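PDB 3N0U: probable N-glycosylase/DNA lyase from Thermotoga maritima, which is a predicted DNA glycosylase and lyase of the 8-oxoguanine DNA glycosylase family, in the helix-hairpin-helix group of mainly helical proteins. Local coordinates for residues R128-L131 against V132-K136. Sequence-based numbering, arbitrary orientation.
With NA (sodium ion), chain D.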
# COMPACT_ATOMS: atom_id res chain seq x y z
N ARG A 128 8.61 8.77 1.26
CA ARG A 128 8.57 7.45 1.87
C ARG A 128 9.54 7.38 3.06
O ARG A 128 9.19 6.84 4.10
CB ARG A 128 8.91 6.36 0.84
CG ARG A 128 9.17 5.00 1.50
CD ARG A 128 9.13 3.90 0.47
NE ARG A 128 10.24 4.03 -0.45
CZ ARG A 128 10.37 3.36 -1.59
NH1 ARG A 128 9.45 2.51 -1.97
NH2 ARG A 128 11.45 3.56 -2.33
N GLU A 129 10.74 7.95 2.91
CA GLU A 129 11.72 7.96 4.00
C GLU A 129 11.11 8.65 5.22
O GLU A 129 11.27 8.21 6.35
CB GLU A 129 13.00 8.69 3.58
CG GLU A 129 13.90 7.89 2.65
CD GLU A 129 15.11 8.69 2.16
OE1 GLU A 129 15.33 9.83 2.65
OE2 GLU A 129 15.84 8.19 1.28
N PHE A 130 10.44 9.77 4.97
CA PHE A 130 9.81 10.52 6.06
C PHE A 130 8.79 9.70 6.81
O PHE A 130 8.77 9.70 8.03
CB PHE A 130 9.14 11.78 5.53
CG PHE A 130 8.39 12.53 6.60
CD1 PHE A 130 7.06 12.26 6.85
CD2 PHE A 130 9.04 13.47 7.38
CE1 PHE A 130 6.37 12.93 7.85
CE2 PHE A 130 8.35 14.15 8.39
CZ PHE A 130 7.03 13.87 8.62
N LEU A 131 7.94 9.00 6.08
CA LEU A 131 6.88 8.23 6.70
C LEU A 131 7.44 7.05 7.46
O LEU A 131 6.96 6.72 8.53
CB LEU A 131 5.89 7.76 5.63
CG LEU A 131 5.04 8.86 5.02
CD1 LEU A 131 4.37 8.33 3.77
CD2 LEU A 131 4.01 9.41 6.03
N VAL A 132 8.44 6.38 6.90
CA VAL A 132 9.09 5.30 7.62
C VAL A 132 9.60 5.77 8.97
O VAL A 132 9.41 5.11 10.00
CB VAL A 132 10.24 4.69 6.81
CG1 VAL A 132 11.01 3.70 7.65
CG2 VAL A 132 9.70 3.99 5.57
N ARG A 133 10.25 6.93 8.99
CA ARG A 133 10.84 7.39 10.23
C ARG A 133 9.81 7.96 11.22
O ARG A 133 9.97 7.82 12.44
CB ARG A 133 11.91 8.45 9.97
CG ARG A 133 12.62 8.92 11.25
CD ARG A 133 13.73 9.90 10.96
NE ARG A 133 14.68 9.35 10.00
CZ ARG A 133 15.74 8.61 10.31
NH1 ARG A 133 16.01 8.32 11.58
NH2 ARG A 133 16.54 8.16 9.35
N ASN A 134 8.75 8.58 10.70
CA ASN A 134 7.90 9.44 11.51
C ASN A 134 6.46 8.98 11.73
O ASN A 134 5.81 9.42 12.68
CB ASN A 134 7.91 10.84 10.91
CG ASN A 134 9.25 11.49 11.04
OD1 ASN A 134 9.98 11.67 10.06
ND2 ASN A 134 9.61 11.84 12.26
N ALA A 135 5.97 8.10 10.87
CA ALA A 135 4.59 7.63 11.01
C ALA A 135 4.56 6.28 11.70
O ALA A 135 5.16 5.34 11.22
CB ALA A 135 3.93 7.53 9.65
N LYS A 136 3.83 6.19 12.81
CA LYS A 136 3.72 4.94 13.56
C LYS A 136 2.92 3.90 12.79
O LYS A 136 1.94 4.22 12.14
CB LYS A 136 3.02 5.23 14.89
CG LYS A 136 3.74 6.29 15.72
CD LYS A 136 5.14 5.83 16.05
CE LYS A 136 5.81 6.75 17.06
NZ LYS A 136 7.21 6.31 17.32
NA NA D . 7.26 4.50 10.70
O HOH W 1 8.14 5.44 13.02
O HOH W 2 7.01 2.22 11.74
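Phe-130 and Asn-134 meet one turn apart on the last part of helix 124-134. The Phe-130 side chain stands with CG anti to its own N (chi1 175°), which carries the ring along the helix to Asn-134. There Asn-134 CB sits over one ring face, 4.1 Å from the centroid, in a CH-pi contact. The amide follows across the same face, toward the rim, its plane tilted 33° from the ring. On the buried flank, Leu-131 CD2 lies 4.1 Å from Ala-135 CB, and Phe-146 and Ile-138 pack on Leu-131. Arg-128 runs past Val-132, with CG 4.2 Å from Val-132 CG2, and its guanidinium pairs with Glu-188. The backbone keeps i to i+4 bonds to the end. Val-132 N gives a nearly straight one to Arg-128 O at 2.9 Å, and Ala-135 N gives the last to Leu-131 O, also 2.9 Å. Ala-135 then leaves helical geometry, turning its carbonyl to the sodium ion. Val-132 O binds the ion at 2.4 Å and Ala-135 O at 2.3 Å. Two waters and Ile-138 O complete the shell. Such a carbonyl-lined cation site, between helices 124-134 and 140-148, is typical of the helix-hairpin-helix motif in this glycosylase family.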